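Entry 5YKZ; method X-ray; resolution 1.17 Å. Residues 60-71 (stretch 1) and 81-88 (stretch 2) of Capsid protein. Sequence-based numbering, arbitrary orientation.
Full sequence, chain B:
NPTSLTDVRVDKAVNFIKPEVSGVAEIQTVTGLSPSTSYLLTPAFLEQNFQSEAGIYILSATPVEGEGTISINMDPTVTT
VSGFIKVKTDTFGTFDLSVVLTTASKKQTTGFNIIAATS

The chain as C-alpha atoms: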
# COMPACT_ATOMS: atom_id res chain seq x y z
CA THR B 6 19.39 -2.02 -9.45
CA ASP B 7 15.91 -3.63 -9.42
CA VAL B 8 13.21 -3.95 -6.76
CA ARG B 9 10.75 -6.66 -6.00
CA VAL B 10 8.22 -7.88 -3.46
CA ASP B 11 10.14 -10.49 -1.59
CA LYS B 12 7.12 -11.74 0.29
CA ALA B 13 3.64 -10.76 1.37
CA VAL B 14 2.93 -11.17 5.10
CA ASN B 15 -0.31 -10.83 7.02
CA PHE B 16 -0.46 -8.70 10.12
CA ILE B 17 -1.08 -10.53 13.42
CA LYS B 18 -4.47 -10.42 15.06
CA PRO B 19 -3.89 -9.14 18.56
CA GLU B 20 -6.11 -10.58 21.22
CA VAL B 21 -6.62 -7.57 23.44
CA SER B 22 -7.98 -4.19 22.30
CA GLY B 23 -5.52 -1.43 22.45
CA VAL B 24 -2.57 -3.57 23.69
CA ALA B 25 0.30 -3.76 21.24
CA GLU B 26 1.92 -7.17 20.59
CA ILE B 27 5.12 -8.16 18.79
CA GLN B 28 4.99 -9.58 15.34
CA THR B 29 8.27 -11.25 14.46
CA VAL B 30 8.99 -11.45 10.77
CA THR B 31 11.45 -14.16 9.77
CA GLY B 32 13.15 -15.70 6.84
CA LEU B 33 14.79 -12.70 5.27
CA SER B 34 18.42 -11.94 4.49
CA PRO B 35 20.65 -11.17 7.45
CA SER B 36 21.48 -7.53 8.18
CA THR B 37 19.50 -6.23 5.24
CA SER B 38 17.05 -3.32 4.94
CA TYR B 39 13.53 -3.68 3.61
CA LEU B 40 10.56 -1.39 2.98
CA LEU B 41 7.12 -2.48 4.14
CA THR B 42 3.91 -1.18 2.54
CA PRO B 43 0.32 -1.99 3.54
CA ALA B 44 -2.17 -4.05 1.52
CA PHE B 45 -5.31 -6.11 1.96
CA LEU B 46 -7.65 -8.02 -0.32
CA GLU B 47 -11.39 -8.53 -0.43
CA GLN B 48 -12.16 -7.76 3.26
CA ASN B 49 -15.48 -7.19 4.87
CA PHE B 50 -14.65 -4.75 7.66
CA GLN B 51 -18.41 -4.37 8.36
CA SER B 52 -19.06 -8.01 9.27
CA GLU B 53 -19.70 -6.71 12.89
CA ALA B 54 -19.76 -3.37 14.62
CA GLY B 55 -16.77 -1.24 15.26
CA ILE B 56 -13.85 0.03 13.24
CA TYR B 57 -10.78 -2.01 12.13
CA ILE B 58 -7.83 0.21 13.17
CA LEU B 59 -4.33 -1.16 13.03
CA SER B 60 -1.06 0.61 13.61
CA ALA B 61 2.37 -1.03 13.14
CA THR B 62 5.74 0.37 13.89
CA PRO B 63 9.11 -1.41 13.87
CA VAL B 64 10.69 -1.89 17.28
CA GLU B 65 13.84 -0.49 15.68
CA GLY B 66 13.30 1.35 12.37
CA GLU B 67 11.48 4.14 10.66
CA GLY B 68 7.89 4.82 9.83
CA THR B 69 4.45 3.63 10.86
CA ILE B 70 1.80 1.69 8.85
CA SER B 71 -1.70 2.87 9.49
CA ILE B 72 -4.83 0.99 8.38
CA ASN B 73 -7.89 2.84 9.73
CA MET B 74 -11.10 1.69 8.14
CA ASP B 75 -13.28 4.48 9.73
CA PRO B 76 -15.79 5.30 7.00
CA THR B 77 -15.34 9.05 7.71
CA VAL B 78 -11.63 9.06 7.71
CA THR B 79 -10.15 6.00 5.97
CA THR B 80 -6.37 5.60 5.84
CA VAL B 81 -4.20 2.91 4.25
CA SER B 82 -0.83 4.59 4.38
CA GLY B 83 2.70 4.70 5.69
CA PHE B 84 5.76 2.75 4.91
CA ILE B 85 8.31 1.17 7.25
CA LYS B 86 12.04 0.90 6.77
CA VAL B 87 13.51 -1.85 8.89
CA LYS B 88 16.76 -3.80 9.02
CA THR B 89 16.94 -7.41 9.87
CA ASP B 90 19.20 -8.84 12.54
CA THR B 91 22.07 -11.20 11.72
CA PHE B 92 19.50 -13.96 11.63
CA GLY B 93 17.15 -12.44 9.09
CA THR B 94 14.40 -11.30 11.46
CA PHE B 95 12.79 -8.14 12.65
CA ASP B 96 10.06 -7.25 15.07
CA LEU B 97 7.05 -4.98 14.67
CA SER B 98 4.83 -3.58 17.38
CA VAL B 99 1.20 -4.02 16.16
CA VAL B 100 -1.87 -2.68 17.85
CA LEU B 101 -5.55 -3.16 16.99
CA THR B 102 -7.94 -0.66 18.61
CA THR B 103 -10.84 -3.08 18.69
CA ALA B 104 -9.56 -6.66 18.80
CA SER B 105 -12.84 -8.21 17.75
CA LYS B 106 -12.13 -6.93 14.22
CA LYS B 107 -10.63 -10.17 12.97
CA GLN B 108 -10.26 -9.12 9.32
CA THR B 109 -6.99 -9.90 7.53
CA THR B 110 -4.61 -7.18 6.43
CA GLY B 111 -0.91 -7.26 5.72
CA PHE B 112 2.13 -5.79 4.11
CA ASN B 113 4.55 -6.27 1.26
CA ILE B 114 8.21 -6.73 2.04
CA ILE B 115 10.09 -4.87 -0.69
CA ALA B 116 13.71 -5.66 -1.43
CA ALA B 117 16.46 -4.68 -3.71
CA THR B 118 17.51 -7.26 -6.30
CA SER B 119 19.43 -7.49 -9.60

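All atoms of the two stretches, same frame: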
# COMPACT_ATOMS: atom_id res chain seq x y z
N SER B 60 -2.29 -0.16 13.77
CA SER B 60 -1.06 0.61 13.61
C SER B 60 0.12 -0.35 13.83
O SER B 60 0.07 -1.15 14.76
CB SER B 60 -1.02 1.70 14.65
OG SER B 60 0.03 2.61 14.44
N ALA B 61 1.15 -0.20 13.02
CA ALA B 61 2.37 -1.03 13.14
C ALA B 61 3.53 -0.14 13.06
O ALA B 61 3.69 0.66 12.11
CB ALA B 61 2.39 -2.07 12.12
N THR B 62 4.53 -0.39 13.93
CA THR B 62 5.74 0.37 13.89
C THR B 62 6.88 -0.62 14.16
O THR B 62 6.71 -1.43 15.11
CB THR B 62 5.78 1.43 14.99
OG1 THR B 62 5.80 0.75 16.26
CG2 THR B 62 4.73 2.48 14.79
N PRO B 63 8.02 -0.54 13.49
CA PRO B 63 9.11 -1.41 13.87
C PRO B 63 9.57 -1.12 15.29
O PRO B 63 9.61 0.03 15.70
CB PRO B 63 10.16 -1.06 12.84
CG PRO B 63 9.91 0.37 12.48
CD PRO B 63 8.41 0.50 12.51
N VAL B 64 10.08 -2.15 15.99
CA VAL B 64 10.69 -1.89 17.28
C VAL B 64 11.92 -1.07 17.11
O VAL B 64 12.25 -0.26 18.02
CB VAL B 64 10.89 -3.18 18.09
CG1 VAL B 64 9.60 -3.93 18.33
CG2 VAL B 64 11.96 -4.02 17.58
N GLU B 65 12.64 -1.23 16.01
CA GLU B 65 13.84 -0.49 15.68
C GLU B 65 13.83 -0.22 14.18
O GLU B 65 14.14 -1.10 13.39
CB GLU B 65 15.08 -1.31 16.08
CG GLU B 65 16.38 -0.65 15.67
CD GLU B 65 16.59 0.61 16.30
OE1 GLU B 65 16.50 0.75 17.56
OE2 GLU B 65 16.90 1.60 15.58
N GLY B 66 13.42 0.94 13.79
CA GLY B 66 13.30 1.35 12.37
C GLY B 66 12.47 2.56 12.19
O GLY B 66 12.16 3.23 13.18
N GLU B 67 12.13 2.90 10.96
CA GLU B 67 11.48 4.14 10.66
C GLU B 67 10.09 3.91 10.09
O GLU B 67 9.82 2.87 9.42
CB GLU B 67 12.32 4.95 9.68
CG GLU B 67 13.69 5.29 10.28
CD GLU B 67 14.68 4.16 10.22
OE1 GLU B 67 15.34 3.87 11.19
OE2 GLU B 67 14.77 3.49 9.14
N GLY B 68 9.18 4.82 10.33
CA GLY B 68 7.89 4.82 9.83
C GLY B 68 6.86 4.06 10.64
O GLY B 68 7.20 3.36 11.59
N THR B 69 5.63 4.25 10.25
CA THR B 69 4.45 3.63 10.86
C THR B 69 3.49 3.26 9.73
O THR B 69 3.21 4.11 8.88
CB THR B 69 3.70 4.56 11.77
OG1 THR B 69 4.59 4.98 12.87
CG2 THR B 69 2.45 3.97 12.45
N ILE B 70 2.94 2.05 9.74
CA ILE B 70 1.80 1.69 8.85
C ILE B 70 0.53 1.91 9.60
O ILE B 70 0.39 1.47 10.75
CB ILE B 70 1.96 0.24 8.33
CG1 ILE B 70 3.01 0.24 7.27
CG2 ILE B 70 0.65 -0.23 7.80
CD1 ILE B 70 3.36 -1.17 6.75
N SER B 71 -0.40 2.61 8.94
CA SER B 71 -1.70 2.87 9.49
C SER B 71 -2.77 2.31 8.56
O SER B 71 -2.80 2.65 7.35
CB SER B 71 -1.94 4.37 9.63
OG SER B 71 -3.28 4.63 9.91
N VAL B 81 -5.06 4.10 4.49
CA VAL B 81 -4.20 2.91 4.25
C VAL B 81 -2.90 3.50 3.81
O VAL B 81 -2.75 3.84 2.61
CB VAL B 81 -4.82 1.97 3.26
CG1 VAL B 81 -3.92 0.76 3.07
CG2 VAL B 81 -6.20 1.47 3.71
N SER B 82 -1.97 3.74 4.73
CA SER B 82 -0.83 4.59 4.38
C SER B 82 0.35 4.27 5.29
O SER B 82 0.25 3.48 6.27
CB SER B 82 -1.24 6.03 4.53
OG SER B 82 -0.33 6.85 3.79
N GLY B 83 1.45 4.92 4.99
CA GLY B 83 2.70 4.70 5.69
C GLY B 83 3.53 3.63 5.11
O GLY B 83 3.02 2.71 4.50
N PHE B 84 4.84 3.75 5.34
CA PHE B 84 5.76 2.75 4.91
C PHE B 84 6.86 2.66 5.92
O PHE B 84 7.30 3.70 6.51
CB PHE B 84 6.32 3.02 3.50
CG PHE B 84 6.76 4.44 3.22
CD1 PHE B 84 8.02 4.90 3.44
CD2 PHE B 84 5.88 5.33 2.65
CE1 PHE B 84 8.39 6.17 3.16
CE2 PHE B 84 6.27 6.57 2.31
CZ PHE B 84 7.46 7.02 2.60
N ILE B 85 7.30 1.47 6.22
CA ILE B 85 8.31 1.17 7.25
C ILE B 85 9.60 0.80 6.61
O ILE B 85 9.65 -0.01 5.66
CB ILE B 85 7.78 0.01 8.14
CG1 ILE B 85 6.69 0.49 9.03
CG2 ILE B 85 8.95 -0.58 8.95
CD1 ILE B 85 5.90 -0.61 9.74
N LYS B 86 10.70 1.33 7.09
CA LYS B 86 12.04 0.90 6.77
C LYS B 86 12.58 0.18 7.97
O LYS B 86 12.58 0.72 9.07
CB LYS B 86 12.92 2.08 6.41
CG LYS B 86 14.38 1.82 6.14
CD LYS B 86 14.73 0.71 5.17
CE LYS B 86 14.27 1.13 3.83
NZ LYS B 86 14.84 2.36 3.31
N VAL B 87 13.05 -1.03 7.79
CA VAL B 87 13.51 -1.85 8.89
C VAL B 87 14.63 -2.74 8.42
O VAL B 87 14.63 -3.26 7.26
CB VAL B 87 12.36 -2.67 9.49
CG1 VAL B 87 11.72 -3.61 8.43
CG2 VAL B 87 12.77 -3.38 10.78
N LYS B 88 15.62 -2.91 9.28
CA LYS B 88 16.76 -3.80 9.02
C LYS B 88 16.64 -5.04 9.83
O LYS B 88 16.37 -5.02 11.03
CB LYS B 88 18.03 -3.08 9.35
CG LYS B 88 19.35 -3.80 8.97
CD LYS B 88 20.59 -2.97 9.33
CE LYS B 88 21.88 -3.73 9.07
NZ LYS B 88 23.11 -2.87 9.34
O HOH W 1 15.95 -0.87 11.30
O HOH W 2 15.29 -3.73 13.24

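Residues 81–88 run antiparallel to the 66–71 segment, and the two stretches bury 562 Å² between them. At the start of stretch 2, the CA-to-CB bond of Val81 points away from the partner and the residue contributes backbone instead, its CA lying 3.4 Å from Ser71 O in a CA-H...O contact. Ser82 then forms a hydrogen-bonded antiparallel pair with Ser71: Ser71 N donates to Ser82 O (2.9 Å) and Ser82 N to Ser71 O (3.0 Å). Both serine side chains lie on the same face of the sheet, and a polar hydroxyl is compatible with this partly exposed position.

Gly83 brings the backbones close, with its CA 3.3 Å from Thr69 O and 4.5 Å from Ile70 CA. A CB here would lie 1.9 Å from Thr69 O, and the backbone angles of 89/154° themselves call for glycine. The CA-to-CB bond of Phe84 points away from stretch 1, and its carbonyl faces Gly68, whose CA approaches Phe84 O at 3.6 Å; a CB on Gly68 would collide with that same oxygen.

Ile85 is the apolar centre of the contact, with 98 Å² covered. Its m,t rotamer carries CD1 to 3.9 Å from Ile70 CG1 and 3.5 Å from Ala61 O, while CG2 packs 3.8 Å from Pro63 CD. A branched aliphatic chain thus fills the buried space beside Ala61, Pro63 and Ile70. Ala61 and Ile70 are themselves joined by two backbone hydrogen bonds.

Lys86 restores strand pairing: Glu67 N donates to Lys86 O and Lys86 N to Glu67 O, both at 2.9 Å. Its aliphatic CG lies 3.5 Å from Glu67 OE2, but the amine leads away and is hydrogen-bonded elsewhere in the structure. Val87 extends the apolar packing, CG2 lying 4.1 Å from Pro63 CB. Finally, exposed Lys88 is linked through water: one molecule accepts from Lys88 N (2.9 Å) and donates to Glu65 O (2.8 Å).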